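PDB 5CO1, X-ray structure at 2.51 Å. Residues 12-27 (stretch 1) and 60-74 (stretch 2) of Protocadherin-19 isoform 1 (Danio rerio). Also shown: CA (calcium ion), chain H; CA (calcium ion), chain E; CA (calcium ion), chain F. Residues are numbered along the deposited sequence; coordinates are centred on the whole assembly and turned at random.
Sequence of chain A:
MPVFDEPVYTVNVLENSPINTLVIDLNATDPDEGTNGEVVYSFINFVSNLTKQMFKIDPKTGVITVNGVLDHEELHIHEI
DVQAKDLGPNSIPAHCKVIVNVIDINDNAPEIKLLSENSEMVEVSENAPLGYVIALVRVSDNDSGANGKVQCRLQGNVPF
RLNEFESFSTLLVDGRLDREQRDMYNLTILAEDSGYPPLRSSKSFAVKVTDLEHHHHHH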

# COMPACT_ATOMS: atom_id res chain seq x y z
N ASN A 12 10.11 14.92 2.73
CA ASN A 12 9.03 14.02 2.94
C ASN A 12 7.76 14.59 2.38
O ASN A 12 7.44 15.76 2.60
CB ASN A 12 8.89 13.79 4.42
CG ASN A 12 10.05 13.00 4.98
OD1 ASN A 12 10.50 12.04 4.37
ND2 ASN A 12 10.55 13.41 6.13
N VAL A 13 6.97 13.73 1.74
CA VAL A 13 5.70 14.14 1.25
C VAL A 13 4.68 13.06 1.41
O VAL A 13 4.93 11.94 1.03
CB VAL A 13 5.77 14.48 -0.21
CG1 VAL A 13 4.39 14.83 -0.71
CG2 VAL A 13 6.67 15.67 -0.40
N LEU A 14 3.49 13.42 1.89
CA LEU A 14 2.42 12.48 2.13
C LEU A 14 1.99 11.88 0.81
O LEU A 14 1.90 12.61 -0.18
CB LEU A 14 1.21 13.17 2.76
CG LEU A 14 1.28 13.04 4.24
CD1 LEU A 14 0.14 13.74 4.91
CD2 LEU A 14 1.27 11.56 4.53
N GLU A 15 1.67 10.60 0.78
CA GLU A 15 0.99 10.09 -0.39
C GLU A 15 -0.38 10.70 -0.45
O GLU A 15 -0.90 11.16 0.56
CB GLU A 15 0.92 8.57 -0.45
CG GLU A 15 -0.03 7.90 0.51
CD GLU A 15 -0.08 6.41 0.28
OE1 GLU A 15 -0.17 6.00 -0.91
OE2 GLU A 15 0.05 5.64 1.26
N ASN A 16 -0.82 10.90 -1.69
CA ASN A 16 -2.14 11.43 -2.03
C ASN A 16 -2.22 12.92 -1.77
O ASN A 16 -3.29 13.51 -1.74
CB ASN A 16 -3.24 10.67 -1.31
CG ASN A 16 -3.25 9.17 -1.65
OD1 ASN A 16 -2.84 8.74 -2.73
ND2 ASN A 16 -3.71 8.36 -0.69
N SER A 17 -1.06 13.54 -1.60
CA SER A 17 -1.01 14.96 -1.44
C SER A 17 -1.74 15.64 -2.60
O SER A 17 -1.69 15.18 -3.75
CB SER A 17 0.45 15.44 -1.36
OG SER A 17 1.01 15.18 -0.08
N PRO A 18 -2.44 16.74 -2.30
CA PRO A 18 -3.14 17.45 -3.35
C PRO A 18 -2.16 18.03 -4.34
O PRO A 18 -1.06 18.47 -3.96
CB PRO A 18 -3.84 18.58 -2.60
CG PRO A 18 -3.99 18.08 -1.22
CD PRO A 18 -2.74 17.29 -0.97
N ILE A 19 -2.60 18.08 -5.59
CA ILE A 19 -1.95 18.84 -6.64
C ILE A 19 -1.63 20.26 -6.19
O ILE A 19 -2.39 20.88 -5.41
CB ILE A 19 -2.79 18.82 -7.94
CG1 ILE A 19 -1.97 18.26 -9.10
CG2 ILE A 19 -3.38 20.18 -8.28
CD1 ILE A 19 -1.78 16.77 -9.01
N ASN A 20 -0.45 20.72 -6.60
CA ASN A 20 0.16 21.97 -6.13
C ASN A 20 0.72 22.04 -4.70
O ASN A 20 1.18 23.09 -4.27
CB ASN A 20 -0.78 23.16 -6.40
CG ASN A 20 -0.61 23.72 -7.80
OD1 ASN A 20 0.43 24.31 -8.13
ND2 ASN A 20 -1.61 23.50 -8.65
N THR A 21 0.77 20.91 -4.00
CA THR A 21 1.44 20.85 -2.72
C THR A 21 2.93 21.24 -2.86
O THR A 21 3.62 20.85 -3.82
CB THR A 21 1.25 19.43 -2.13
OG1 THR A 21 -0.12 19.23 -1.74
CG2 THR A 21 2.14 19.20 -0.94
N LEU A 22 3.41 22.08 -1.97
CA LEU A 22 4.83 22.44 -2.01
C LEU A 22 5.69 21.23 -1.65
O LEU A 22 5.33 20.44 -0.80
CB LEU A 22 5.15 23.59 -1.06
CG LEU A 22 6.64 23.91 -0.87
CD1 LEU A 22 7.20 24.62 -2.10
CD2 LEU A 22 6.89 24.71 0.40
N VAL A 23 6.78 21.05 -2.37
CA VAL A 23 7.72 19.99 -2.09
C VAL A 23 9.03 20.61 -1.64
O VAL A 23 9.48 20.34 -0.53
CB VAL A 23 8.00 19.17 -3.35
CG1 VAL A 23 9.24 18.30 -3.15
CG2 VAL A 23 6.77 18.37 -3.74
N ILE A 24 9.60 21.50 -2.47
CA ILE A 24 10.70 22.32 -2.01
C ILE A 24 10.93 23.54 -2.89
O ILE A 24 10.59 23.55 -4.06
CB ILE A 24 11.98 21.48 -1.87
CG1 ILE A 24 13.10 22.28 -1.24
CG2 ILE A 24 12.44 20.87 -3.19
CD1 ILE A 24 14.22 21.41 -0.70
N ASP A 25 11.40 24.61 -2.28
CA ASP A 25 11.77 25.84 -2.98
C ASP A 25 13.32 25.91 -3.07
O ASP A 25 14.01 25.99 -2.05
CB ASP A 25 11.18 27.04 -2.22
CG ASP A 25 11.47 28.41 -2.88
OD1 ASP A 25 12.14 28.53 -3.94
OD2 ASP A 25 11.04 29.41 -2.26
N LEU A 26 13.85 25.66 -4.26
CA LEU A 26 15.30 25.57 -4.43
C LEU A 26 15.90 26.94 -4.69
O LEU A 26 15.21 27.86 -5.13
CB LEU A 26 15.64 24.61 -5.57
CG LEU A 26 15.25 23.15 -5.41
CD1 LEU A 26 15.59 22.39 -6.67
CD2 LEU A 26 15.97 22.48 -4.25
N ASN A 27 17.19 27.05 -4.44
CA ASN A 27 17.92 28.30 -4.60
C ASN A 27 19.37 28.07 -5.04
O ASN A 27 20.17 27.42 -4.33
CB ASN A 27 17.90 29.05 -3.27
CG ASN A 27 17.84 30.55 -3.46
OD1 ASN A 27 18.73 31.15 -4.08
ND2 ASN A 27 16.80 31.17 -2.92
CA CA H . 13.78 29.81 -5.13
CA CA E . -1.84 4.56 -1.99
CA CA F . -0.75 3.54 1.68
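Stretch 2, residues 60-74: KTGVITVNGVLDHEE

Calcium pins the two stretches together at both ends. At one end Glu15 bridges two ions: its OE1 lies 2.5 Å from the chain E calcium, which Asp71 OD1 (2.4 Å) and Glu73 OE1 (2.1 Å) also bind, while Glu15 OE2 and Glu73 OE2 each lie 2.3 Å from the chain F calcium. The metal makes the 3.0 Å approach of Glu15 OE1 to Glu73 OE1 tolerable, since the charge of two carboxylates would otherwise drive them apart. At the other end the chain H calcium takes Asp25 OD1 (2.4 Å), Leu26 O (2.4 Å) and Thr61 O (2.2 Å).

Between these sites stretch 2 runs antiparallel to stretch 1, strand 63-66 lying at 170° to strand 22-25 with the axes 4.7 Å apart at closest approach. Gly62, at phi 67°, suits its place: an ideal CB there would come within 3.2 Å of Leu26 O. Its own O accepts from Leu26 N at 2.9 Å. Next, Ile64 N donates to Ile24 O (2.8 Å), and Val66 N to Thr21 O (3.0 Å). Between them the register slips by one residue in a beta bulge at Val23, whose psi is -56°; Ile64 O receives both Val23 N (3.1 Å) and, weakly, Ile24 N (3.5 Å). Asn20 N then donates to Val66 O (3.1 Å), closing the ladder from within the type II turn of Pro18 to Thr21.

Buried branched residues pack side by side on one face of the sheet, the one that carries Ile24 and Ile64, where Val23 and Val66 also meet. Val66 CG2 packs 3.8 Å from Val23 CG2, Ile64 CD1 lies 4.0 Å from Leu26 CD1, and, farther along, Leu70 CD1 sits 3.7 Å from Val13 CG1. Beyond Val66 the chain extends past the turn of Leu14 to Ser17, where Asn16 N donates to Leu70 O (2.9 Å). His72 N donates to Glu15 OE1 (3.0 Å), steadying the carboxylate beside the metals.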

# COMPACT_ATOMS: atom_id res chain seq x y z
N LYS A 60 11.49 29.79 -13.08
CA LYS A 60 12.00 31.07 -12.58
C LYS A 60 12.39 31.03 -11.09
O LYS A 60 13.44 31.52 -10.73
CB LYS A 60 10.97 32.18 -12.83
CG LYS A 60 11.55 33.59 -12.77
CD LYS A 60 10.52 34.66 -13.11
CE LYS A 60 10.96 36.03 -12.60
NZ LYS A 60 9.84 37.01 -12.54
N THR A 61 11.52 30.46 -10.23
CA THR A 61 11.73 30.43 -8.77
C THR A 61 12.46 29.18 -8.26
O THR A 61 12.97 29.16 -7.13
CB THR A 61 10.38 30.47 -8.03
OG1 THR A 61 9.47 29.55 -8.65
CG2 THR A 61 9.80 31.84 -8.06
N GLY A 62 12.46 28.11 -9.06
CA GLY A 62 12.92 26.79 -8.64
C GLY A 62 12.06 26.11 -7.58
O GLY A 62 12.56 25.33 -6.78
N VAL A 63 10.78 26.42 -7.55
CA VAL A 63 9.85 25.76 -6.66
C VAL A 63 9.32 24.49 -7.31
O VAL A 63 8.75 24.55 -8.39
CB VAL A 63 8.69 26.70 -6.28
CG1 VAL A 63 7.41 25.93 -6.05
CG2 VAL A 63 9.05 27.50 -5.02
N ILE A 64 9.53 23.34 -6.67
CA ILE A 64 8.94 22.07 -7.14
C ILE A 64 7.64 21.82 -6.40
O ILE A 64 7.53 22.10 -5.21
CB ILE A 64 9.89 20.88 -6.91
CG1 ILE A 64 11.20 21.01 -7.70
CG2 ILE A 64 9.23 19.58 -7.29
CD1 ILE A 64 12.30 20.13 -7.16
N THR A 65 6.63 21.37 -7.12
CA THR A 65 5.31 21.10 -6.56
C THR A 65 4.90 19.73 -7.02
O THR A 65 5.48 19.19 -7.98
CB THR A 65 4.22 22.09 -7.02
OG1 THR A 65 4.41 22.43 -8.41
CG2 THR A 65 4.28 23.37 -6.18
N VAL A 66 3.97 19.13 -6.28
CA VAL A 66 3.33 17.91 -6.72
C VAL A 66 2.48 18.18 -7.98
O VAL A 66 1.82 19.21 -8.07
CB VAL A 66 2.46 17.32 -5.59
CG1 VAL A 66 1.75 16.07 -6.08
CG2 VAL A 66 3.32 17.00 -4.38
N ASN A 67 2.58 17.29 -8.96
CA ASN A 67 1.88 17.47 -10.24
C ASN A 67 0.97 16.32 -10.67
O ASN A 67 0.15 16.48 -11.57
CB ASN A 67 2.86 17.75 -11.38
CG ASN A 67 2.22 18.51 -12.54
OD1 ASN A 67 1.53 19.51 -12.33
ND2 ASN A 67 2.47 18.05 -13.76
N GLY A 68 1.12 15.16 -10.04
CA GLY A 68 0.20 14.06 -10.29
C GLY A 68 -0.03 13.29 -9.02
O GLY A 68 0.44 13.69 -7.96
N VAL A 69 -0.71 12.15 -9.12
CA VAL A 69 -1.14 11.45 -7.93
C VAL A 69 -0.02 10.59 -7.38
O VAL A 69 0.32 9.58 -7.97
CB VAL A 69 -2.34 10.55 -8.21
CG1 VAL A 69 -2.75 9.84 -6.93
CG2 VAL A 69 -3.50 11.38 -8.74
N LEU A 70 0.42 10.93 -6.16
CA LEU A 70 1.52 10.25 -5.49
C LEU A 70 1.03 9.05 -4.71
O LEU A 70 0.34 9.22 -3.71
CB LEU A 70 2.18 11.18 -4.48
CG LEU A 70 3.06 12.28 -5.03
CD1 LEU A 70 3.59 13.07 -3.85
CD2 LEU A 70 4.20 11.74 -5.85
N ASP A 71 1.47 7.85 -5.12
CA ASP A 71 0.99 6.62 -4.51
C ASP A 71 2.17 5.84 -4.00
O ASP A 71 3.03 5.44 -4.78
CB ASP A 71 0.22 5.80 -5.54
CG ASP A 71 -0.34 4.49 -4.97
OD1 ASP A 71 -0.26 4.23 -3.75
OD2 ASP A 71 -0.86 3.70 -5.78
N HIS A 72 2.27 5.74 -2.67
CA HIS A 72 3.32 4.95 -2.02
C HIS A 72 3.37 3.51 -2.53
O HIS A 72 4.43 2.88 -2.57
CB HIS A 72 3.11 4.92 -0.51
CG HIS A 72 4.06 4.02 0.21
ND1 HIS A 72 5.26 4.47 0.71
CD2 HIS A 72 3.98 2.71 0.54
CE1 HIS A 72 5.87 3.48 1.34
NE2 HIS A 72 5.10 2.40 1.26
N GLU A 73 2.20 2.94 -2.81
CA GLU A 73 2.13 1.52 -3.18
C GLU A 73 2.65 1.31 -4.63
O GLU A 73 3.21 0.26 -4.96
CB GLU A 73 0.72 0.97 -2.98
CG GLU A 73 0.33 0.78 -1.51
CD GLU A 73 0.09 2.09 -0.74
OE1 GLU A 73 -0.60 3.01 -1.26
OE2 GLU A 73 0.57 2.20 0.43
N GLU A 74 2.62 2.39 -5.42
CA GLU A 74 3.22 2.45 -6.75
C GLU A 74 4.73 2.74 -6.73
O GLU A 74 5.46 2.19 -7.52
CB GLU A 74 2.48 3.51 -7.56
CG GLU A 74 2.87 3.63 -9.02
CD GLU A 74 2.24 4.86 -9.68
OE1 GLU A 74 2.38 5.02 -10.91
OE2 GLU A 74 1.64 5.70 -8.96
O HOH W 1 -3.18 2.78 -2.86
O HOH W 2 -2.43 6.04 -3.59
O HOH W 3 14.49 30.09 -3.23
O HOH W 4 15.50 30.79 -6.38